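Local coordinates for protein bile salt hydrolase/transferase (Clostridium perfringens, PDB 2BJF) that hydrolyses the amide bond of glycine- and taurine-conjugated bile salts, releasing the free bile acid and the amino acid, and also acts as a bile acid amine N-acyltransferase, at residues N19-Y24 with A226-R231; L81-Y86 with V155-K160; K124-V129 with E161-F166. One frame throughout, in Å; residues are numbered along the deposited sequence. Where two conformers were deposited one is given.

Contact 1. Residues N19-Y24 with A226-R231. With DXC ((3alpha,5beta,12alpha)-3,12-dihydroxycholan-24-oic acid), chain B.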
loop_
_atom_site.group_PDB
_atom_site.type_symbol
_atom_site.label_atom_id
_atom_site.label_comp_id
_atom_site.label_asym_id
_atom_site.label_seq_id
_atom_site.Cartn_x
_atom_site.Cartn_y
_atom_site.Cartn_z
ATOM N N ASN A 19 -15.443 -18.958 3.084
ATOM C CA ASN A 19 -14.181 -19.642 2.845
ATOM C C ASN A 19 -13.715 -20.262 4.154
ATOM O O ASN A 19 -13.744 -19.605 5.200
ATOM C CB ASN A 19 -13.107 -18.657 2.374
ATOM C CG ASN A 19 -13.208 -18.324 0.897
ATOM O OD1 ASN A 19 -13.917 -18.981 0.135
ATOM N ND2 ASN A 19 -12.480 -17.292 0.484
ATOM N N MET A 20 -13.291 -21.522 4.098
ATOM C CA MET A 20 -12.648 -22.166 5.237
ATOM C C MET A 20 -11.140 -22.138 5.035
ATOM O O MET A 20 -10.613 -22.850 4.180
ATOM C CB MET A 20 -13.135 -23.609 5.397
ATOM C CG MET A 20 -12.333 -24.442 6.402
ATOM S SD MET A 20 -12.456 -23.848 8.095
ATOM C CE MET A 20 -14.160 -24.246 8.452
ATOM N N ASP A 21 -10.456 -21.313 5.826
ATOM C CA ASP A 21 -9.011 -21.139 5.694
ATOM C C ASP A 21 -8.266 -21.812 6.845
ATOM O O ASP A 21 -8.148 -21.249 7.939
ATOM C CB ASP A 21 -8.643 -19.651 5.607
ATOM C CG ASP A 21 -9.398 -18.911 4.507
ATOM O OD1 ASP A 21 -9.849 -19.551 3.530
ATOM O OD2 ASP A 21 -9.528 -17.674 4.619
ATOM N N ILE A 22 -7.783 -23.027 6.589
ATOM C CA ILE A 22 -7.013 -23.810 7.565
ATOM C C ILE A 22 -5.915 -24.623 6.867
ATOM O O ILE A 22 -5.973 -24.843 5.654
ATOM C CB ILE A 22 -7.910 -24.749 8.430
ATOM C CG1 ILE A 22 -8.865 -25.568 7.552
ATOM C CG2 ILE A 22 -8.670 -23.952 9.501
ATOM C CD1 ILE A 22 -9.696 -26.591 8.308
ATOM N N GLU A 23 -4.917 -25.055 7.638
ATOM C CA GLU A 23 -3.787 -25.818 7.101
ATOM C C GLU A 23 -3.927 -27.327 7.342
ATOM O O GLU A 23 -2.991 -28.098 7.099
ATOM C CB GLU A 23 -2.459 -25.287 7.669
ATOM C CG GLU A 23 -2.171 -25.645 9.136
ATOM C CD GLU A 23 -2.772 -24.672 10.145
ATOM O OE1 GLU A 23 -3.898 -24.172 9.931
ATOM O OE2 GLU A 23 -2.113 -24.419 11.175
ATOM N N TYR A 24 -5.105 -27.738 7.806
ATOM C CA TYR A 24 -5.356 -29.121 8.203
ATOM C C TYR A 24 -6.739 -29.606 7.766
ATOM O O TYR A 24 -7.587 -28.810 7.359
ATOM C CB TYR A 24 -5.206 -29.262 9.727
ATOM C CG TYR A 24 -6.135 -28.369 10.530
ATOM C CD1 TYR A 24 -7.388 -28.824 10.942
ATOM C CD2 TYR A 24 -5.760 -27.070 10.879
ATOM C CE1 TYR A 24 -8.246 -28.009 11.676
ATOM C CE2 TYR A 24 -6.611 -26.247 11.613
ATOM C CZ TYR A 24 -7.851 -26.723 12.008
ATOM O OH TYR A 24 -8.698 -25.918 12.736
ATOM N N ALA A 226 -7.539 -8.526 8.206
ATOM C CA ALA A 226 -7.916 -7.129 7.969
ATOM C C ALA A 226 -7.956 -6.780 6.479
ATOM O O ALA A 226 -8.900 -6.143 6.009
ATOM C CB ALA A 226 -6.989 -6.182 8.725
ATOM N N SER A 227 -6.939 -7.215 5.738
ATOM C CA SER A 227 -6.875 -6.953 4.300
ATOM C C SER A 227 -7.984 -7.671 3.535
ATOM O O SER A 227 -8.587 -7.099 2.622
ATOM C CB SER A 227 -5.504 -7.331 3.747
ATOM O OG SER A 227 -4.508 -6.488 4.297
ATOM N N ARG A 228 -8.258 -8.916 3.921
ATOM C CA ARG A 228 -9.335 -9.686 3.305
ATOM C C ARG A 228 -10.706 -9.071 3.580
ATOM O O ARG A 228 -11.562 -9.049 2.696
ATOM C CB ARG A 228 -9.281 -11.155 3.739
ATOM C CG ARG A 228 -8.090 -11.906 3.161
ATOM C CD ARG A 228 -8.137 -13.397 3.465
ATOM N NE ARG A 228 -7.744 -13.716 4.838
ATOM C CZ ARG A 228 -8.593 -13.941 5.838
ATOM N NH1 ARG A 228 -9.904 -13.869 5.638
ATOM N NH2 ARG A 228 -8.130 -14.234 7.047
ATOM N N PHE A 229 -10.898 -8.556 4.796
ATOM C CA PHE A 229 -12.143 -7.875 5.171
ATOM C C PHE A 229 -12.404 -6.686 4.246
ATOM O O PHE A 229 -13.506 -6.535 3.719
ATOM C CB PHE A 229 -12.095 -7.422 6.637
ATOM C CG PHE A 229 -13.424 -6.967 7.189
ATOM C CD1 PHE A 229 -14.163 -7.796 8.029
ATOM C CD2 PHE A 229 -13.926 -5.699 6.893
ATOM C CE1 PHE A 229 -15.390 -7.379 8.550
ATOM C CE2 PHE A 229 -15.150 -5.273 7.407
ATOM C CZ PHE A 229 -15.883 -6.114 8.239
ATOM N N ILE A 230 -11.382 -5.856 4.044
ATOM C CA ILE A 230 -11.497 -4.693 3.164
ATOM C C ILE A 230 -11.881 -5.113 1.746
ATOM O O ILE A 230 -12.824 -4.570 1.171
ATOM C CB ILE A 230 -10.197 -3.835 3.153
ATOM C CG1 ILE A 230 -9.853 -3.327 4.566
ATOM C CG2 ILE A 230 -10.301 -2.682 2.142
ATOM C CD1 ILE A 230 -10.940 -2.492 5.251
ATOM N N ARG A 231 -11.167 -6.098 1.200
ATOM C CA ARG A 231 -11.414 -6.545 -0.170
ATOM C C ARG A 231 -12.832 -7.079 -0.374
ATOM O O ARG A 231 -13.531 -6.636 -1.284
ATOM C CB ARG A 231 -10.371 -7.572 -0.626
ATOM C CG ARG A 231 -8.975 -6.986 -0.804
ATOM C CD ARG A 231 -8.207 -7.653 -1.951
ATOM N NE ARG A 231 -8.027 -9.097 -1.776
ATOM C CZ ARG A 231 -7.113 -9.662 -0.987
ATOM N NH1 ARG A 231 -6.282 -8.919 -0.264
ATOM N NH2 ARG A 231 -7.035 -10.985 -0.917
HETATM C C1 DXC B . -9.899 -29.794 18.718
HETATM C C2 DXC B . -11.206 -29.125 19.142
HETATM C C3 DXC B . -12.458 -29.929 18.752
HETATM C C4 DXC B . -12.495 -30.351 17.271
HETATM C C5 DXC B . -11.160 -30.994 16.891
HETATM C C6 DXC B . -9.934 -30.146 17.234
HETATM C C7 DXC B . -13.713 -29.155 19.183
HETATM C C8 DXC B . -14.055 -27.971 18.275
HETATM C C9 DXC B . -14.018 -28.298 16.781
HETATM C C10 DXC B . -12.766 -29.108 16.383
HETATM C C11 DXC B . -13.999 -27.017 15.941
HETATM C C12 DXC B . -14.015 -27.241 14.427
HETATM C C13 DXC B . -12.807 -28.098 14.018
HETATM C C14 DXC B . -12.716 -29.378 14.865
HETATM C C15 DXC B . -15.026 -25.919 16.221
HETATM C C16 DXC B . -14.970 -25.064 14.950
HETATM C C17 DXC B . -14.007 -25.771 13.978
HETATM C C18 DXC B . -13.578 -31.407 17.057
HETATM C C19 DXC B . -14.280 -25.398 12.504
HETATM O O1 DXC B . -11.581 -27.357 14.115
HETATM O O2 DXC B . -8.806 -28.901 18.966
HETATM C C20 DXC B . -15.305 -27.948 13.967
HETATM C C21 DXC B . -14.014 -23.910 12.242
HETATM C C22 DXC B . -12.565 -23.501 12.526
HETATM C C23 DXC B . -12.154 -22.256 11.772
HETATM O O3 DXC B . -12.913 -21.780 10.901
HETATM O O4 DXC B . -11.049 -21.748 12.056
HETATM C C24 DXC B . -13.519 -26.240 11.477
#
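Asp-21 and Arg-228 face each other from opposite directions. OD2 of Asp-21 lies 4.0 Å from NH1 of Arg-228, a long salt bridge. The carboxylate and guanidinium planes stand 88° apart. OD2 sits over one face of the guanidinium, displaced toward its rim, so no N-H points at it. The attraction is between charges alone.

Both groups spend their directed bonds on other partners. Asp-21 OD2 bonds to the backbone N of Cys-2, the inferred nucleophile, and OD1 to Thr-276 OG1. Arg-228 uses NH1 for Cys-2 O, NH2 for Asn-175 OD1 and NE for Phe-223 O. These bonds fix the guanidinium and hold the carboxylate beside the first residue of the mature chain.

The same strand, 14-22, turns other side chains toward deoxycholate. Met-20 has CG anti to its backbone N (chi1 169°) and bends twice further out. This brings Met-20 SD to 3.5 Å from the carboxylate oxygen O3 of deoxycholate and Met-20 CE to 3.7 Å from its C24. Beyond the strand, Tyr-24 OH approaches the hydroxyl O1 of the steroid at 3.5 Å, while Ile-22 CB packs on one face of the Tyr-24 ring.

The chemistry is that of an N-terminal nucleophile site: Asp-21 and Arg-228 bind the backbone of Cys-2 at its amino and carbonyl groups, consistent with a role in positioning it.

Contact 2. Residues L81-Y86 with V155-K160. With TAU (2-aminoethanesulfonic acid), chain C; DXC ((3alpha,5beta,12alpha)-3,12-dihydroxycholan-24-oic acid), chain B.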
loop_
_atom_site.group_PDB
_atom_site.type_symbol
_atom_site.label_atom_id
_atom_site.label_comp_id
_atom_site.label_asym_id
_atom_site.label_seq_id
_atom_site.Cartn_x
_atom_site.Cartn_y
_atom_site.Cartn_z
ATOM N N LEU A 81 -15.949 -18.815 12.537
ATOM C CA LEU A 81 -14.690 -18.391 11.921
ATOM C C LEU A 81 -13.637 -18.189 13.005
ATOM O O LEU A 81 -13.973 -17.836 14.135
ATOM C CB LEU A 81 -14.893 -17.090 11.131
ATOM C CG LEU A 81 -15.694 -17.102 9.818
ATOM C CD1 LEU A 81 -17.193 -17.259 10.042
ATOM C CD2 LEU A 81 -15.426 -15.836 9.021
ATOM N N ASN A 82 -12.370 -18.415 12.657
ATOM C CA ASN A 82 -11.262 -18.269 13.606
ATOM C C ASN A 82 -11.198 -16.870 14.218
ATOM O O ASN A 82 -11.439 -15.873 13.536
ATOM C CB ASN A 82 -9.928 -18.627 12.939
ATOM C CG ASN A 82 -8.780 -18.736 13.934
ATOM O OD1 ASN A 82 -8.951 -19.216 15.059
ATOM N ND2 ASN A 82 -7.598 -18.298 13.518
ATOM N N PHE A 83 -10.885 -16.812 15.510
ATOM C CA PHE A 83 -10.856 -15.553 16.255
ATOM C C PHE A 83 -9.788 -15.669 17.347
ATOM O O PHE A 83 -10.115 -15.665 18.535
ATOM C CB PHE A 83 -12.252 -15.296 16.847
ATOM C CG PHE A 83 -12.474 -13.894 17.354
ATOM C CD1 PHE A 83 -12.210 -12.786 16.551
ATOM C CD2 PHE A 83 -13.002 -13.686 18.626
ATOM C CE1 PHE A 83 -12.433 -11.494 17.024
ATOM C CE2 PHE A 83 -13.231 -12.397 19.107
ATOM C CZ PHE A 83 -12.945 -11.300 18.302
ATOM N N PRO A 84 -8.503 -15.771 16.943
ATOM C CA PRO A 84 -7.413 -16.138 17.857
ATOM C C PRO A 84 -7.017 -15.045 18.840
ATOM O O PRO A 84 -6.499 -15.346 19.918
ATOM C CB PRO A 84 -6.248 -16.437 16.910
ATOM C CG PRO A 84 -6.509 -15.598 15.721
ATOM C CD PRO A 84 -8.004 -15.524 15.576
ATOM N N VAL A 85 -7.245 -13.790 18.468
ATOM C CA VAL A 85 -6.888 -12.673 19.329
ATOM C C VAL A 85 -8.149 -11.931 19.756
ATOM O O VAL A 85 -9.084 -11.773 18.962
ATOM C CB VAL A 85 -5.884 -11.704 18.651
ATOM C CG1 VAL A 85 -5.200 -10.829 19.696
ATOM C CG2 VAL A 85 -4.830 -12.475 17.854
ATOM N N TYR A 86 -8.157 -11.497 21.017
ATOM C CA TYR A 86 -9.244 -10.718 21.638
ATOM C C TYR A 86 -10.418 -11.565 22.145
ATOM O O TYR A 86 -11.331 -11.045 22.791
ATOM C CB TYR A 86 -9.715 -9.561 20.735
ATOM C CG TYR A 86 -8.580 -8.686 20.234
ATOM C CD1 TYR A 86 -7.909 -7.816 21.094
ATOM C CD2 TYR A 86 -8.171 -8.737 18.900
ATOM C CE1 TYR A 86 -6.861 -7.021 20.640
ATOM C CE2 TYR A 86 -7.127 -7.949 18.438
ATOM C CZ TYR A 86 -6.478 -7.092 19.309
ATOM O OH TYR A 86 -5.445 -6.311 18.847
ATOM N N VAL A 155 -23.031 -10.431 14.122
ATOM C CA VAL A 155 -21.726 -10.988 14.465
ATOM C C VAL A 155 -21.657 -11.178 15.977
ATOM O O VAL A 155 -21.983 -10.265 16.739
ATOM C CB VAL A 155 -20.567 -10.082 13.973
ATOM C CG1 VAL A 155 -19.217 -10.573 14.495
ATOM C CG2 VAL A 155 -20.556 -10.014 12.448
ATOM N N VAL A 156 -21.246 -12.372 16.396
ATOM C CA VAL A 156 -21.176 -12.723 17.814
ATOM C C VAL A 156 -19.725 -12.911 18.242
ATOM O O VAL A 156 -19.028 -13.790 17.733
ATOM C CB VAL A 156 -21.982 -14.010 18.118
ATOM C CG1 VAL A 156 -21.943 -14.331 19.606
ATOM C CG2 VAL A 156 -23.422 -13.870 17.639
ATOM N N GLU A 157 -19.276 -12.076 19.178
ATOM C CA GLU A 157 -17.901 -12.129 19.671
ATOM C C GLU A 157 -17.877 -12.006 21.186
ATOM O O GLU A 157 -18.371 -11.025 21.738
ATOM C CB GLU A 157 -17.054 -11.014 19.040
ATOM C CG GLU A 157 -16.916 -11.128 17.525
ATOM C CD GLU A 157 -16.092 -10.020 16.888
ATOM O OE1 GLU A 157 -15.908 -8.949 17.508
ATOM O OE2 GLU A 157 -15.639 -10.228 15.744
ATOM N N GLN A 158 -17.315 -13.006 21.860
ATOM C CA GLN A 158 -17.143 -12.914 23.305
ATOM C C GLN A 158 -15.730 -12.478 23.659
ATOM O O GLN A 158 -14.752 -13.140 23.303
ATOM C CB GLN A 158 -17.503 -14.218 24.020
ATOM C CG GLN A 158 -17.544 -14.058 25.541
ATOM C CD GLN A 158 -18.292 -15.169 26.246
ATOM O OE1 GLN A 158 -19.468 -15.412 25.977
ATOM N NE2 GLN A 158 -17.614 -15.837 27.175
ATOM N N THR A 159 -15.645 -11.352 24.358
ATOM C CA THR A 159 -14.377 -10.804 24.823
ATOM C C THR A 159 -14.307 -10.909 26.348
ATOM O O THR A 159 -15.221 -11.446 26.981
ATOM C CB THR A 159 -14.213 -9.330 24.391
ATOM O OG1 THR A 159 -15.272 -8.544 24.953
ATOM C CG2 THR A 159 -14.238 -9.204 22.871
ATOM N N LYS A 160 -13.224 -10.397 26.931
ATOM C CA LYS A 160 -13.051 -10.381 28.388
ATOM C C LYS A 160 -14.065 -9.471 29.085
ATOM O O LYS A 160 -14.307 -9.601 30.288
ATOM C CB LYS A 160 -11.615 -9.987 28.764
ATOM C CG LYS A 160 -11.166 -8.618 28.258
ATOM C CD LYS A 160 -9.707 -8.352 28.597
ATOM C CE LYS A 160 -9.231 -7.045 27.986
ATOM N NZ LYS A 160 -7.767 -6.840 28.176
HETATM C C1 TAU C . -4.010 -17.005 12.795
HETATM C C2 TAU C . -4.721 -17.675 11.996
HETATM N N1 TAU C . -3.197 -16.601 13.641
HETATM S S TAU C . -5.920 -17.012 11.228
HETATM O O1 TAU C . -6.622 -16.051 12.113
HETATM O O2 TAU C . -5.421 -16.307 10.027
HETATM O O3 TAU C . -6.867 -18.074 10.819
HETATM C C1 DXC B . -9.899 -29.794 18.718
HETATM C C2 DXC B . -11.206 -29.125 19.142
HETATM C C3 DXC B . -12.458 -29.929 18.752
HETATM C C4 DXC B . -12.495 -30.351 17.271
HETATM C C5 DXC B . -11.160 -30.994 16.891
HETATM C C6 DXC B . -9.934 -30.146 17.234
HETATM C C7 DXC B . -13.713 -29.155 19.183
HETATM C C8 DXC B . -14.055 -27.971 18.275
HETATM C C9 DXC B . -14.018 -28.298 16.781
HETATM C C10 DXC B . -12.766 -29.108 16.383
HETATM C C11 DXC B . -13.999 -27.017 15.941
HETATM C C12 DXC B . -14.015 -27.241 14.427
HETATM C C13 DXC B . -12.807 -28.098 14.018
HETATM C C14 DXC B . -12.716 -29.378 14.865
HETATM C C15 DXC B . -15.026 -25.919 16.221
HETATM C C16 DXC B . -14.970 -25.064 14.950
HETATM C C17 DXC B . -14.007 -25.771 13.978
HETATM C C18 DXC B . -13.578 -31.407 17.057
HETATM C C19 DXC B . -14.280 -25.398 12.504
HETATM O O1 DXC B . -11.581 -27.357 14.115
HETATM O O2 DXC B . -8.806 -28.901 18.966
HETATM C C20 DXC B . -15.305 -27.948 13.967
HETATM C C21 DXC B . -14.014 -23.910 12.242
HETATM C C22 DXC B . -12.565 -23.501 12.526
HETATM C C23 DXC B . -12.154 -22.256 11.772
HETATM O O3 DXC B . -12.913 -21.780 10.901
HETATM O O4 DXC B . -11.049 -21.748 12.056
HETATM C C24 DXC B . -13.519 -26.240 11.477
HETATM O O HOH W 1 -10.717 -9.912 25.149
#
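Phe-83 and Glu-157 make the tight part of this contact. Their side chains cross at about a right angle, yet the ring and the carboxylate are tilted only 25° from each other. Phe-83 CE1 is 3.7 Å from Glu-157 OE2, and Phe-83 CZ is 3.7 Å from Glu-157 CD. Ring atoms CE1 and CZ thus both meet the carboxylate, at an oblique approach. Glu-157 is extended beyond CG (chi2 179°), which carries its acid group out to the end of the ring. On the Phe-83 ring, Val-85 O lies 3.8 Å above the centre of one face.

The carboxylate is buried, but both oxygens have partners: OE2 bonds to His-143 ND1 and OE1 to Phe-179 N. His-143 also stacks with the Phe-83 ring and thus touches both members of the pair.

The other end is looser. Tyr-86 O touches Thr-159 CG2 at 3.4 Å, with no direct hydrogen bond across. A water fills in instead. It donates to Tyr-86 O at 2.7 Å and accepts from Lys-160 N at 3.1 Å. The Tyr-86 ring leads away from the 155-160 segment.

Strand 77-82 ends at the two products. Asn-82 CB lies 3.4 Å from deoxycholate O4. In one of its two conformers, Asn-82 ND2 makes a weak hydrogen bond to taurine O3 at 2.8 Å, and Pro-84 CG packs near the sulfonate. Gln-212 of a neighbouring subunit also binds this taurine. The chemistry implies a buried acid satisfied by His-143 and Phe-179, which fix it against the Phe-83 ring.

Contact 3. Residues K124-V129 with E161-F166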
loop_
_atom_site.group_PDB
_atom_site.type_symbol
_atom_site.label_atom_id
_atom_site.label_comp_id
_atom_site.label_asym_id
_atom_site.label_seq_id
_atom_site.Cartn_x
_atom_site.Cartn_y
_atom_site.Cartn_z
ATOM N N LYS A 124 -28.860 -12.210 24.662
ATOM C CA LYS A 124 -28.795 -11.137 25.662
ATOM C C LYS A 124 -28.269 -11.627 27.011
ATOM O O LYS A 124 -27.497 -10.928 27.671
ATOM C CB LYS A 124 -30.160 -10.464 25.832
ATOM C CG LYS A 124 -30.552 -9.555 24.677
ATOM C CD LYS A 124 -31.872 -8.854 24.946
ATOM C CE LYS A 124 -32.189 -7.846 23.853
ATOM N NZ LYS A 124 -33.437 -7.087 24.145
ATOM N N ASN A 125 -28.676 -12.832 27.403
ATOM C CA ASN A 125 -28.239 -13.430 28.663
ATOM C C ASN A 125 -27.343 -14.658 28.461
ATOM O O ASN A 125 -27.220 -15.505 29.349
ATOM C CB ASN A 125 -29.455 -13.776 29.531
ATOM C CG ASN A 125 -29.088 -14.045 30.982
ATOM O OD1 ASN A 125 -28.271 -13.336 31.576
ATOM N ND2 ASN A 125 -29.692 -15.076 31.560
ATOM N N ALA A 126 -26.706 -14.744 27.295
ATOM C CA ALA A 126 -25.869 -15.896 26.972
ATOM C C ALA A 126 -24.407 -15.708 27.375
ATOM O O ALA A 126 -23.921 -14.580 27.512
ATOM C CB ALA A 126 -25.982 -16.247 25.492
ATOM N N ASN A 127 -23.724 -16.832 27.572
ATOM C CA ASN A 127 -22.299 -16.865 27.873
ATOM C C ASN A 127 -21.669 -18.086 27.216
ATOM O O ASN A 127 -22.201 -19.191 27.315
ATOM C CB ASN A 127 -22.060 -16.906 29.384
ATOM C CG ASN A 127 -20.593 -17.081 29.740
ATOM O OD1 ASN A 127 -19.779 -16.180 29.534
ATOM N ND2 ASN A 127 -20.251 -18.245 30.278
ATOM N N ILE A 128 -20.539 -17.883 26.546
ATOM C CA ILE A 128 -19.843 -18.983 25.887
ATOM C C ILE A 128 -18.722 -19.508 26.787
ATOM O O ILE A 128 -17.834 -18.758 27.196
ATOM C CB ILE A 128 -19.347 -18.586 24.475
ATOM C CG1 ILE A 128 -20.539 -18.132 23.623
ATOM C CG2 ILE A 128 -18.637 -19.758 23.805
ATOM C CD1 ILE A 128 -20.176 -17.424 22.335
ATOM N N VAL A 129 -18.789 -20.802 27.094
ATOM C CA VAL A 129 -17.898 -21.428 28.073
ATOM C C VAL A 129 -16.924 -22.420 27.424
ATOM O O VAL A 129 -17.304 -23.190 26.539
ATOM C CB VAL A 129 -18.711 -22.088 29.237
ATOM C CG1 VAL A 129 -19.735 -23.094 28.711
ATOM C CG2 VAL A 129 -17.791 -22.730 30.261
ATOM N N GLU A 161 -14.655 -8.558 28.314
ATOM C CA GLU A 161 -15.648 -7.617 28.820
ATOM C C GLU A 161 -17.046 -8.237 28.864
ATOM O O GLU A 161 -17.676 -8.279 29.922
ATOM C CB GLU A 161 -15.649 -6.344 27.965
ATOM C CG GLU A 161 -16.519 -5.211 28.502
ATOM C CD GLU A 161 -16.649 -4.043 27.532
ATOM O OE1 GLU A 161 -16.192 -4.158 26.372
ATOM O OE2 GLU A 161 -17.217 -3.005 27.932
ATOM N N LYS A 162 -17.520 -8.720 27.713
ATOM C CA LYS A 162 -18.892 -9.222 27.571
ATOM C C LYS A 162 -19.093 -10.011 26.273
ATOM O O LYS A 162 -18.192 -10.083 25.434
ATOM C CB LYS A 162 -19.895 -8.059 27.631
ATOM C CG LYS A 162 -19.601 -6.920 26.653
ATOM C CD LYS A 162 -20.537 -5.733 26.848
ATOM C CE LYS A 162 -21.867 -5.930 26.133
ATOM N NZ LYS A 162 -22.761 -4.751 26.306
ATOM N N LEU A 163 -20.278 -10.601 26.123
ATOM C CA LEU A 163 -20.675 -11.224 24.862
ATOM C C LEU A 163 -21.284 -10.170 23.938
ATOM O O LEU A 163 -22.425 -9.737 24.139
ATOM C CB LEU A 163 -21.658 -12.380 25.097
ATOM C CG LEU A 163 -22.172 -13.134 23.861
ATOM C CD1 LEU A 163 -21.050 -13.881 23.155
ATOM C CD2 LEU A 163 -23.286 -14.093 24.234
ATOM N N ASN A 164 -20.515 -9.760 22.933
ATOM C CA ASN A 164 -20.951 -8.733 21.991
ATOM C C ASN A 164 -21.753 -9.303 20.827
ATOM O O ASN A 164 -21.371 -10.312 20.230
ATOM C CB ASN A 164 -19.751 -7.944 21.455
ATOM C CG ASN A 164 -19.085 -7.088 22.519
ATOM O OD1 ASN A 164 -17.862 -7.109 22.668
ATOM N ND2 ASN A 164 -19.883 -6.325 23.259
ATOM N N VAL A 165 -22.869 -8.646 20.515
ATOM C CA VAL A 165 -23.698 -9.003 19.362
ATOM C C VAL A 165 -23.845 -7.757 18.487
ATOM O O VAL A 165 -24.574 -6.825 18.837
ATOM C CB VAL A 165 -25.093 -9.555 19.776
ATOM C CG1 VAL A 165 -25.921 -9.908 18.543
ATOM C CG2 VAL A 165 -24.952 -10.775 20.677
ATOM N N PHE A 166 -23.131 -7.744 17.364
ATOM C CA PHE A 166 -23.126 -6.597 16.456
ATOM C C PHE A 166 -24.110 -6.782 15.312
ATOM O O PHE A 166 -24.225 -7.876 14.757
ATOM C CB PHE A 166 -21.739 -6.396 15.837
ATOM C CG PHE A 166 -20.630 -6.200 16.833
ATOM C CD1 PHE A 166 -20.392 -4.949 17.395
ATOM C CD2 PHE A 166 -19.796 -7.260 17.176
ATOM C CE1 PHE A 166 -19.353 -4.761 18.305
ATOM C CE2 PHE A 166 -18.753 -7.082 18.082
ATOM C CZ PHE A 166 -18.532 -5.830 18.649
#
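Ala-126 begins the contact, meeting Leu-163 with both its methyl and its carbonyl. Its CB is 3.7 Å from Leu-163 CD2. Leu-163 CD2 also lies 3.4 Å from Ala-126 O. The branch thus rests against the backbone at the start of strand 126-129 as well as against its first side chain.

Asn-127 is next and turns its side chain away from Leu-163. Only its backbone comes near, with Asn-127 N at 4.3 Å from Leu-163 CD2. Its ND2 bonds to Ser-90 OG and Asn-99 OD1, and its OD1 takes a weak hydrogen bond from Gln-158 NE2.

Ile-128 returns to the apolar contact. The end of its side chain comes nearer than its root, and Ile-128 CD1 reaches 3.7 Å from Leu-163 CD1. The two side chains cross at about a right angle. Ile-128 N is bound by Gln-158 OE1, which ties this strand to strand 153-158.

Leu-163 therefore spans Asn-127, with CD2 at Ala-126 and CD1 at Ile-128. Its CG is anti to the backbone N (chi1 180°), which extends the fork toward segment 124-129. No hydrogen bond joins the two segments. The strand axes are 8.2 Å apart and run at 118° to each other, so the strands are not sheet neighbours.

Strand 126-129 pairs in parallel with strand 98-101, and helices 105-112 and 116-123 lie between them in the chain. This is a beta-alpha-beta crossover, packed here against strand 163-167 of the large antiparallel sheet of an Ntn-hydrolase.

Along the chain the first segments come in the order 19-24, 81-86, 124-129. Segments 155-160 and 161-166 then follow without a gap, and 226-231 comes last, so contact 1 spans the other two. Contacts 2 and 3 interlock: strands 153-158 and 163-167 are successive, paired strands of the nine-stranded sheet, and the contact centres are about 10 Å apart. Contact 1 joins the six-stranded sheet to helix 225-243. Its centre is about 15 Å from that of contact 2 and about 24 Å from that of contact 3. Contacts 1 and 2 both reach deoxycholate without touching each other. The series thus runs from the catalytic centre outward to peripheral packing.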